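Local coordinates for DUF1611 domain-containing protein (PDB 2OBN) that is of unknown function but probably binds a nucleotide or another phosphorylated ligand, pairing a Rossmann-like domain with a P-loop NTPase-like domain, at residues C152-T157 with D227-G233; A176-W182 with A339-D344; G303-A309 with P330-R336. The protein carries 2 engineered substitutions. One frame throughout, in Å; residues are numbered along the deposited sequence.

Contact 1. Residues C152-T157 with D227-G233; sequences CRRVLT and DILHIEG
Four main-chain hydrogen bonds join these two strands in parallel: Arg-153 N to Asp-227 O (2.9 Å), Leu-229 N to Arg-153 O (2.8 Å), Val-155 N to Leu-229 O (2.9 Å) and Ile-231 N to Val-155 O (2.9 Å). The axes of strands 153-157 and 228-231 approach to 4.7 Å at 17°, pairing Arg-153 with Ile-228, Arg-154 with Leu-229, Val-155 with His-230 and Leu-156 with Ile-231. At the C-terminal end of the ladder a water donates to Val-155 O (2.9 Å) and Ile-231 O (3.2 Å), and a weak bond runs from Gly-233 N to Thr-157 OG1 (3.1 Å), a hydroxyl also bonded to Ser-170. A side chain on Gly-233 would clash with Thr-157 O.

Side chains alternate between the faces. Val-155 (t) and Ile-228 (tt) share one face, Val-155 CG2 to Ile-228 CD1 3.7 Å, beneath Val-346 of helix 340-347; His-230, on that face too, touches helix 166-179. On the other, Leu-156 (tp) sets CD1 3.9 Å from Ile-231 CG2, both against Leu-248, while the Arg-154 guanidinium leads away to Gln-253 O. Cys-152 SG meets Leu-229 CD1 at 3.8 Å.

Strand 153-159 leads through a loop into helix 166-179 and lies between strands 228-231 and 256-262, consistent with a P-loop NTPase-like core in which the P-loop strand and a Walker B-like strand are neighbours.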
loop_
_atom_site.group_PDB
_atom_site.type_symbol
_atom_site.label_atom_id
_atom_site.label_comp_id
_atom_site.label_asym_id
_atom_site.label_seq_id
_atom_site.Cartn_x
_atom_site.Cartn_y
_atom_site.Cartn_z
ATOM N N CYS B 152 3.210 -24.327 -8.138
ATOM C CA CYS B 152 3.315 -23.613 -9.395
ATOM C C CYS B 152 4.395 -22.545 -9.406
ATOM O O CYS B 152 4.842 -22.081 -8.371
ATOM C CB CYS B 152 1.991 -22.904 -9.664
ATOM S SG CYS B 152 1.590 -21.618 -8.455
ATOM N N ARG B 153 4.825 -22.183 -10.602
ATOM C CA ARG B 153 5.706 -21.021 -10.767
ATOM C C ARG B 153 4.814 -19.791 -10.618
ATOM O O ARG B 153 3.613 -19.833 -10.944
ATOM C CB ARG B 153 6.406 -21.019 -12.123
ATOM C CG ARG B 153 7.634 -21.921 -12.186
ATOM C CD ARG B 153 8.289 -21.801 -13.549
ATOM N NE ARG B 153 9.689 -22.235 -13.549
ATOM C CZ ARG B 153 10.097 -23.495 -13.618
ATOM N NH1 ARG B 153 9.230 -24.499 -13.671
ATOM N NH2 ARG B 153 11.394 -23.755 -13.607
ATOM N N ARG B 154 5.399 -18.723 -10.086
ATOM C CA ARG B 154 4.702 -17.470 -9.865
ATOM C C ARG B 154 5.587 -16.355 -10.415
ATOM O O ARG B 154 6.607 -15.996 -9.825
ATOM C CB ARG B 154 4.376 -17.292 -8.392
ATOM C CG ARG B 154 3.511 -18.437 -7.851
ATOM C CD ARG B 154 3.295 -18.383 -6.384
ATOM N NE ARG B 154 4.536 -18.420 -5.619
ATOM C CZ ARG B 154 5.243 -19.512 -5.340
ATOM N NH1 ARG B 154 4.853 -20.708 -5.752
ATOM N NH2 ARG B 154 6.366 -19.398 -4.624
ATOM N N VAL B 155 5.177 -15.848 -11.577
ATOM C CA VAL B 155 5.909 -14.851 -12.327
ATOM C C VAL B 155 5.206 -13.508 -12.256
ATOM O O VAL B 155 4.053 -13.375 -12.682
ATOM C CB VAL B 155 6.021 -15.260 -13.822
ATOM C CG1 VAL B 155 6.980 -14.328 -14.573
ATOM C CG2 VAL B 155 6.474 -16.728 -13.953
ATOM N N LEU B 156 5.915 -12.532 -11.696
ATOM C CA LEU B 156 5.439 -11.176 -11.576
ATOM C C LEU B 156 6.195 -10.260 -12.539
ATOM O O LEU B 156 7.430 -10.274 -12.587
ATOM C CB LEU B 156 5.677 -10.660 -10.151
ATOM C CG LEU B 156 5.328 -9.188 -9.886
ATOM C CD1 LEU B 156 3.826 -8.961 -10.111
ATOM C CD2 LEU B 156 5.737 -8.782 -8.467
ATOM N N THR B 157 5.447 -9.468 -13.302
ATOM C CA THR B 157 6.046 -8.446 -14.127
ATOM C C THR B 157 6.227 -7.243 -13.227
ATOM O O THR B 157 5.349 -6.922 -12.423
ATOM C CB THR B 157 5.203 -8.086 -15.375
ATOM O OG1 THR B 157 3.812 -8.092 -15.046
ATOM C CG2 THR B 157 5.450 -9.098 -16.478
ATOM N N ASP B 227 0.300 -24.885 -13.458
ATOM C CA ASP B 227 1.752 -25.051 -13.481
ATOM C C ASP B 227 2.408 -23.672 -13.320
ATOM O O ASP B 227 3.497 -23.555 -12.784
ATOM C CB ASP B 227 2.217 -25.613 -14.832
ATOM C CG ASP B 227 1.623 -26.947 -15.151
ATOM O OD1 ASP B 227 1.461 -27.777 -14.220
ATOM O OD2 ASP B 227 1.328 -27.181 -16.347
ATOM N N ILE B 228 1.745 -22.644 -13.825
ATOM C CA ILE B 228 2.284 -21.298 -13.779
ATOM C C ILE B 228 1.217 -20.215 -13.614
ATOM O O ILE B 228 0.172 -20.240 -14.272
ATOM C CB ILE B 228 3.148 -21.006 -15.042
ATOM C CG1 ILE B 228 3.815 -19.627 -14.955
ATOM C CG2 ILE B 228 2.323 -21.156 -16.332
ATOM C CD1 ILE B 228 4.876 -19.368 -16.061
ATOM N N LEU B 229 1.494 -19.282 -12.704
ATOM C CA LEU B 229 0.658 -18.108 -12.489
ATOM C C LEU B 229 1.414 -16.893 -12.997
ATOM O O LEU B 229 2.594 -16.724 -12.683
ATOM C CB LEU B 229 0.294 -17.926 -11.010
ATOM C CG LEU B 229 -0.955 -18.660 -10.493
ATOM C CD1 LEU B 229 -0.947 -20.111 -10.791
ATOM C CD2 LEU B 229 -1.118 -18.435 -9.021
ATOM N N HIS B 230 0.734 -16.071 -13.798
ATOM C CA HIS B 230 1.279 -14.813 -14.315
ATOM C C HIS B 230 0.568 -13.652 -13.618
ATOM O O HIS B 230 -0.549 -13.290 -13.985
ATOM C CB HIS B 230 1.061 -14.706 -15.828
ATOM C CG HIS B 230 1.571 -15.888 -16.588
ATOM N ND1 HIS B 230 2.832 -15.932 -17.139
ATOM C CD2 HIS B 230 0.998 -17.086 -16.856
ATOM C CE1 HIS B 230 3.008 -17.105 -17.725
ATOM N NE2 HIS B 230 1.910 -17.823 -17.569
ATOM N N ILE B 231 1.211 -13.082 -12.604
ATOM C CA ILE B 231 0.627 -11.976 -11.867
ATOM C C ILE B 231 0.899 -10.625 -12.572
ATOM O O ILE B 231 2.057 -10.235 -12.784
ATOM C CB ILE B 231 1.117 -11.935 -10.397
ATOM C CG1 ILE B 231 0.833 -13.261 -9.656
ATOM C CG2 ILE B 231 0.433 -10.778 -9.635
ATOM C CD1 ILE B 231 1.914 -14.310 -9.714
ATOM N N GLU B 232 -0.182 -9.936 -12.947
ATOM C CA GLU B 232 -0.096 -8.623 -13.573
ATOM C C GLU B 232 0.637 -7.651 -12.647
ATOM O O GLU B 232 0.288 -7.524 -11.479
ATOM C CB GLU B 232 -1.501 -8.069 -13.872
ATOM C CG GLU B 232 -1.500 -6.637 -14.420
ATOM C CD GLU B 232 -2.880 -6.057 -14.653
ATOM O OE1 GLU B 232 -3.869 -6.661 -14.204
ATOM O OE2 GLU B 232 -2.962 -4.960 -15.263
ATOM N N GLY B 233 1.659 -6.986 -13.164
ATOM C CA GLY B 233 2.373 -5.998 -12.391
ATOM C C GLY B 233 1.632 -4.668 -12.309
ATOM O O GLY B 233 0.734 -4.370 -13.128
HETATM O O HOH W 1 3.379 -11.948 -15.098
#

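Contact 2. Residues A176-W182 with A339-D344; sequences AAKLRGW and ADVLLD
A Schellman motif ending helix 166-179 and a salt-bridge network beside it make up this contact, which sets the helix's C-terminal end against the first turn of helix 340-347. Gly-181 is the C-prime residue: its phi of 97° lets Trp-182 N reach Ala-177 O (3.0 Å) and Gly-181 N reach Lys-178 O (3.2 Å), a backbone shape that itself calls for glycine. Arg-180, the first residue to leave helical angles, sends its side chain across the gap with chi1 to chi4 near -71°, 167°, 59° and 180°.

Its guanidinium meets two aspartates one helical turn apart, both near its plane. NH1 donates to Asp-340 OD1 (3.2 Å) and to Asp-344 OD1 (2.9 Å), and NH2 also donates to Asp-344 OD1 (2.9 Å). The two acids have similar m rotamers, which bring both carboxylates toward the arginine. A water bridges alongside, giving protons to Ala-176 O (3.0 Å) and Asp-340 OD1 (2.5 Å).

Below the charges the packing is close and apolar. Leu-343 (tp) extends CD2 to 3.9 Å from Ala-176 CB, 4.1 Å from Ala-177 CB and 4.0 Å from Trp-182 CZ3. Ala-176 CB meets Ala-339 CB at 4.0 Å, and these small residues allow CA atoms of Ala-176 and Ala-339 to come within 6.2 Å.

Ala-339 and Leu-342 also rest on Leu-173, one turn back along helix 166-179, and on Val-334, so the start of helix 340-347 packs against both helix 166-179 and the preceding short helix 334-337.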
loop_
_atom_site.group_PDB
_atom_site.type_symbol
_atom_site.label_atom_id
_atom_site.label_comp_id
_atom_site.label_asym_id
_atom_site.label_seq_id
_atom_site.Cartn_x
_atom_site.Cartn_y
_atom_site.Cartn_z
ATOM N N ALA B 176 1.870 -17.693 -24.402
ATOM C CA ALA B 176 2.995 -18.536 -24.848
ATOM C C ALA B 176 3.060 -19.827 -24.045
ATOM O O ALA B 176 3.285 -20.891 -24.615
ATOM C CB ALA B 176 4.314 -17.799 -24.734
ATOM N N ALA B 177 2.886 -19.732 -22.729
ATOM C CA ALA B 177 2.869 -20.933 -21.880
ATOM C C ALA B 177 1.708 -21.865 -22.242
ATOM O O ALA B 177 1.860 -23.092 -22.212
ATOM C CB ALA B 177 2.789 -20.551 -20.433
ATOM N N LYS B 178 0.551 -21.281 -22.558
ATOM C CA LYS B 178 -0.636 -22.060 -22.957
ATOM C C LYS B 178 -0.403 -22.774 -24.290
ATOM O O LYS B 178 -0.793 -23.945 -24.481
ATOM C CB LYS B 178 -1.871 -21.147 -23.087
ATOM C CG LYS B 178 -3.154 -21.925 -23.360
ATOM C CD LYS B 178 -4.396 -21.056 -23.498
ATOM C CE LYS B 178 -5.606 -21.971 -23.769
ATOM N NZ LYS B 178 -6.895 -21.254 -24.005
ATOM N N LEU B 179 0.211 -22.053 -25.216
ATOM C CA LEU B 179 0.487 -22.574 -26.549
ATOM C C LEU B 179 1.405 -23.783 -26.479
ATOM O O LEU B 179 1.270 -24.731 -27.274
ATOM C CB LEU B 179 1.107 -21.483 -27.442
ATOM C CG LEU B 179 1.316 -21.828 -28.918
ATOM C CD1 LEU B 179 0.014 -22.079 -29.656
ATOM C CD2 LEU B 179 2.049 -20.706 -29.587
ATOM N N ARG B 180 2.317 -23.754 -25.513
ATOM C CA ARG B 180 3.287 -24.825 -25.348
ATOM C C ARG B 180 2.856 -25.967 -24.444
ATOM O O ARG B 180 3.659 -26.854 -24.164
ATOM C CB ARG B 180 4.647 -24.236 -24.981
ATOM C CG ARG B 180 5.235 -23.522 -26.201
ATOM C CD ARG B 180 6.391 -22.662 -25.862
ATOM N NE ARG B 180 7.485 -23.391 -25.238
ATOM C CZ ARG B 180 8.600 -22.815 -24.791
ATOM N NH1 ARG B 180 8.771 -21.496 -24.905
ATOM N NH2 ARG B 180 9.540 -23.560 -24.237
ATOM N N GLY B 181 1.598 -25.948 -24.000
ATOM C CA GLY B 181 1.026 -27.058 -23.249
ATOM C C GLY B 181 0.992 -26.988 -21.754
ATOM O O GLY B 181 0.616 -27.963 -21.107
ATOM N N TRP B 182 1.403 -25.862 -21.197
ATOM C CA TRP B 182 1.340 -25.672 -19.763
ATOM C C TRP B 182 -0.055 -25.214 -19.341
ATOM O O TRP B 182 -0.752 -24.519 -20.091
ATOM C CB TRP B 182 2.358 -24.631 -19.291
ATOM C CG TRP B 182 3.744 -25.155 -19.107
ATOM C CD1 TRP B 182 4.176 -25.945 -18.097
ATOM C CD2 TRP B 182 4.889 -24.882 -19.915
ATOM N NE1 TRP B 182 5.514 -26.207 -18.229
ATOM C CE2 TRP B 182 5.980 -25.563 -19.339
ATOM C CE3 TRP B 182 5.101 -24.129 -21.063
ATOM C CZ2 TRP B 182 7.267 -25.524 -19.884
ATOM C CZ3 TRP B 182 6.385 -24.088 -21.602
ATOM C CH2 TRP B 182 7.448 -24.781 -21.009
ATOM N N ALA B 339 6.900 -14.012 -27.064
ATOM C CA ALA B 339 7.336 -14.164 -25.684
ATOM C C ALA B 339 8.235 -15.361 -25.381
ATOM O O ALA B 339 8.699 -15.481 -24.238
ATOM C CB ALA B 339 6.108 -14.216 -24.783
ATOM N N ASP B 340 8.489 -16.241 -26.357
ATOM C CA ASP B 340 9.244 -17.490 -26.072
ATOM C C ASP B 340 10.626 -17.299 -25.445
ATOM O O ASP B 340 11.029 -18.074 -24.576
ATOM C CB ASP B 340 9.335 -18.396 -27.316
ATOM C CG ASP B 340 8.032 -19.160 -27.604
ATOM O OD1 ASP B 340 7.218 -19.389 -26.688
ATOM O OD2 ASP B 340 7.833 -19.560 -28.759
ATOM N N VAL B 341 11.346 -16.278 -25.890
ATOM C CA VAL B 341 12.663 -15.950 -25.331
ATOM C C VAL B 341 12.585 -15.735 -23.807
ATOM O O VAL B 341 13.456 -16.199 -23.082
ATOM C CB VAL B 341 13.263 -14.715 -26.058
ATOM C CG1 VAL B 341 14.430 -14.102 -25.304
ATOM C CG2 VAL B 341 13.684 -15.109 -27.487
ATOM N N LEU B 342 11.539 -15.067 -23.324
ATOM C CA LEU B 342 11.388 -14.833 -21.878
ATOM C C LEU B 342 10.685 -15.987 -21.143
ATOM O O LEU B 342 10.927 -16.203 -19.953
ATOM C CB LEU B 342 10.699 -13.496 -21.613
ATOM C CG LEU B 342 11.403 -12.275 -22.209
ATOM C CD1 LEU B 342 10.632 -11.002 -21.870
ATOM C CD2 LEU B 342 12.861 -12.153 -21.754
ATOM N N LEU B 343 9.826 -16.733 -21.843
ATOM C CA LEU B 343 9.179 -17.895 -21.233
ATOM C C LEU B 343 10.245 -18.940 -20.944
ATOM O O LEU B 343 10.242 -19.538 -19.872
ATOM C CB LEU B 343 8.081 -18.480 -22.115
ATOM C CG LEU B 343 7.400 -19.730 -21.521
ATOM C CD1 LEU B 343 6.780 -19.454 -20.149
ATOM C CD2 LEU B 343 6.344 -20.237 -22.487
ATOM N N ASP B 344 11.157 -19.150 -21.893
ATOM C CA ASP B 344 12.279 -20.064 -21.684
ATOM C C ASP B 344 13.101 -19.626 -20.470
ATOM O O ASP B 344 13.497 -20.464 -19.669
ATOM C CB ASP B 344 13.186 -20.115 -22.924
ATOM C CG ASP B 344 12.519 -20.779 -24.120
ATOM O OD1 ASP B 344 11.513 -21.474 -23.918
ATOM O OD2 ASP B 344 13.011 -20.634 -25.269
HETATM O O HOH W 2 4.938 -20.261 -27.089
#

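Contact 3. Residues G303-A309 with P330-R336; sequences GIALNTA and PCTDVVR
Side chains do most of the joining at the C-terminal end of this parallel pair. Asp-333 (chi1 t, chi2 -29°) turns its carboxylate both ways: OD2 accepts from Thr-308 OG1 (2.7 Å) and Thr-308 N (3.1 Å), while OD1 caps the short helix 334-337 as its N-cap, taking Arg-336 N (3.1 Å) and, weakly, Val-335 N (3.2 Å). Thr-308 adopts p, so that OG1 also receives Arg-336 NH1 (3.2 Å); the extended, all-trans Arg-336 gives NH1 to Leu-311 O as well. Asn-307 (chi1 t) points away and closes an Asx turn, OD1 accepting from Ala-309 N (3.2 Å), with its amide held by Ile-164 O.

Upstream the backbone takes over, Ile-304 pairing with Cys-331 and Ala-305 with Thr-332. Ile-304 N bonds Pro-330 O (2.9 Å), Thr-332 N weakly Ile-304 O (3.3 Å), and Leu-306 N Thr-332 O (3.0 Å). Cys-331 (t) lays SG 3.8 Å from Leu-306 CB and 4.2 Å from Ile-304 CG2, on the face covered by helix 313-327. Ala-305 and Thr-332 face the other way, toward helix 340-347, and Ala-305 CB lies 4.5 Å from Val-334 CG1 of the short helix 334-337. Gly-303 CA passes 3.2 Å from Pro-330 O.

Strand 301-307, helix 313-327 and strand 331-332 form a beta-alpha-beta crossover at the edge of the parallel sheet, as expected of an alpha/beta P-loop-like domain.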
loop_
_atom_site.group_PDB
_atom_site.type_symbol
_atom_site.label_atom_id
_atom_site.label_comp_id
_atom_site.label_asym_id
_atom_site.label_seq_id
_atom_site.Cartn_x
_atom_site.Cartn_y
_atom_site.Cartn_z
ATOM N N GLY B 303 14.873 -11.906 -17.083
ATOM C CA GLY B 303 14.950 -11.312 -18.397
ATOM C C GLY B 303 14.247 -9.975 -18.425
ATOM O O GLY B 303 13.563 -9.574 -17.472
ATOM N N ILE B 304 14.409 -9.285 -19.539
ATOM C CA ILE B 304 13.864 -7.974 -19.705
ATOM C C ILE B 304 12.909 -7.946 -20.884
ATOM O O ILE B 304 13.252 -8.402 -21.968
ATOM C CB ILE B 304 15.029 -6.951 -19.865
ATOM C CG1 ILE B 304 15.808 -6.880 -18.541
ATOM C CG2 ILE B 304 14.494 -5.556 -20.252
ATOM C CD1 ILE B 304 17.070 -6.123 -18.592
ATOM N N ALA B 305 11.697 -7.439 -20.645
ATOM C CA ALA B 305 10.698 -7.219 -21.690
ATOM C C ALA B 305 10.801 -5.739 -22.123
ATOM O O ALA B 305 10.311 -4.830 -21.451
ATOM C CB ALA B 305 9.328 -7.549 -21.203
ATOM N N LEU B 306 11.438 -5.517 -23.262
ATOM C CA LEU B 306 11.700 -4.179 -23.754
ATOM C C LEU B 306 10.568 -3.650 -24.632
ATOM O O LEU B 306 10.253 -4.241 -25.663
ATOM C CB LEU B 306 13.022 -4.200 -24.534
ATOM C CG LEU B 306 13.718 -2.876 -24.805
ATOM C CD1 LEU B 306 14.170 -2.172 -23.516
ATOM C CD2 LEU B 306 14.921 -3.133 -25.716
ATOM N N ASN B 307 9.952 -2.541 -24.219
ATOM C CA ASN B 307 8.899 -1.917 -25.009
ATOM C C ASN B 307 9.601 -1.015 -26.026
ATOM O O ASN B 307 10.181 0.018 -25.662
ATOM C CB ASN B 307 7.911 -1.170 -24.093
ATOM C CG ASN B 307 6.766 -0.484 -24.854
ATOM O OD1 ASN B 307 6.835 -0.280 -26.055
ATOM N ND2 ASN B 307 5.712 -0.106 -24.125
ATOM N N THR B 308 9.565 -1.445 -27.291
ATOM C CA THR B 308 10.189 -0.740 -28.408
ATOM C C THR B 308 9.176 -0.212 -29.422
ATOM O O THR B 308 9.563 0.182 -30.510
ATOM C CB THR B 308 11.120 -1.689 -29.200
ATOM O OG1 THR B 308 10.336 -2.697 -29.863
ATOM C CG2 THR B 308 12.177 -2.347 -28.300
ATOM N N ALA B 309 7.895 -0.158 -29.061
ATOM C CA ALA B 309 6.830 0.222 -30.010
ATOM C C ALA B 309 7.054 1.515 -30.785
ATOM O O ALA B 309 6.629 1.645 -31.942
ATOM C CB ALA B 309 5.476 0.263 -29.294
ATOM N N PRO B 330 18.486 -12.404 -20.910
ATOM C CA PRO B 330 17.621 -12.570 -22.071
ATOM C C PRO B 330 16.687 -11.374 -22.251
ATOM O O PRO B 330 16.242 -10.782 -21.262
ATOM C CB PRO B 330 16.797 -13.805 -21.721
ATOM C CG PRO B 330 17.614 -14.550 -20.756
ATOM C CD PRO B 330 18.372 -13.544 -19.979
ATOM N N CYS B 331 16.383 -11.016 -23.492
ATOM C CA CYS B 331 15.553 -9.841 -23.728
ATOM C C CYS B 331 14.926 -9.787 -25.090
ATOM O O CYS B 331 15.552 -10.122 -26.091
ATOM C CB CYS B 331 16.377 -8.561 -23.559
ATOM S SG CYS B 331 15.526 -7.023 -24.098
ATOM N N THR B 332 13.675 -9.350 -25.108
ATOM C CA THR B 332 12.976 -9.089 -26.354
ATOM C C THR B 332 11.761 -8.224 -26.074
ATOM O O THR B 332 11.413 -7.978 -24.922
ATOM C CB THR B 332 12.512 -10.392 -27.065
ATOM O OG1 THR B 332 12.056 -10.076 -28.396
ATOM C CG2 THR B 332 11.379 -11.062 -26.291
ATOM N N ASP B 333 11.140 -7.757 -27.153
ATOM C CA ASP B 333 9.849 -7.081 -27.096
ATOM C C ASP B 333 8.864 -8.239 -27.334
ATOM O O ASP B 333 8.754 -8.753 -28.454
ATOM C CB ASP B 333 9.758 -6.003 -28.176
ATOM C CG ASP B 333 8.474 -5.213 -28.095
ATOM O OD1 ASP B 333 7.464 -5.781 -27.630
ATOM O OD2 ASP B 333 8.466 -4.038 -28.500
ATOM N N VAL B 334 8.170 -8.665 -26.284
ATOM C CA VAL B 334 7.280 -9.837 -26.382
ATOM C C VAL B 334 6.019 -9.623 -27.222
ATOM O O VAL B 334 5.452 -10.576 -27.780
ATOM C CB VAL B 334 6.900 -10.401 -24.982
ATOM C CG1 VAL B 334 8.155 -10.680 -24.170
ATOM C CG2 VAL B 334 5.968 -9.465 -24.221
ATOM N N VAL B 335 5.582 -8.375 -27.298
ATOM C CA VAL B 335 4.419 -8.002 -28.090
ATOM C C VAL B 335 4.827 -8.036 -29.555
ATOM O O VAL B 335 4.147 -8.618 -30.404
ATOM C CB VAL B 335 3.928 -6.580 -27.701
ATOM C CG1 VAL B 335 2.872 -6.047 -28.675
ATOM C CG2 VAL B 335 3.397 -6.581 -26.267
ATOM N N ARG B 336 5.981 -7.442 -29.824
ATOM C CA ARG B 336 6.489 -7.296 -31.185
ATOM C C ARG B 336 7.098 -8.543 -31.810
ATOM O O ARG B 336 6.871 -8.812 -32.995
ATOM C CB ARG B 336 7.524 -6.177 -31.182
ATOM C CG ARG B 336 7.973 -5.708 -32.523
ATOM C CD ARG B 336 8.633 -4.353 -32.375
ATOM N NE ARG B 336 8.736 -3.667 -33.653
ATOM C CZ ARG B 336 9.110 -2.401 -33.803
ATOM N NH1 ARG B 336 9.432 -1.650 -32.746
ATOM N NH2 ARG B 336 9.159 -1.887 -35.022
#

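How the contacts relate
Contacts 1 and 3 are buried strand pairings in the same six-stranded parallel sheet, but contact 1 lies within it and is stitched by regular main-chain bonds, whereas contact 3 joins its short edge strand 331-332 to strand 301-307 and leans on Asp, Thr and Arg side chains. They do not touch. Contact 2 is partly buried and joins helices rather than strands, with charges toward solvent and alanines and leucine beneath. It bridges the other two: Ala-177 packs on Ile-228 and His-230 of contact 1, and Leu-342 fits against Ile-304, Ala-305 and Val-334 of contact 3. Helices 166-179 and 340-347 thus cover one face of the sheet.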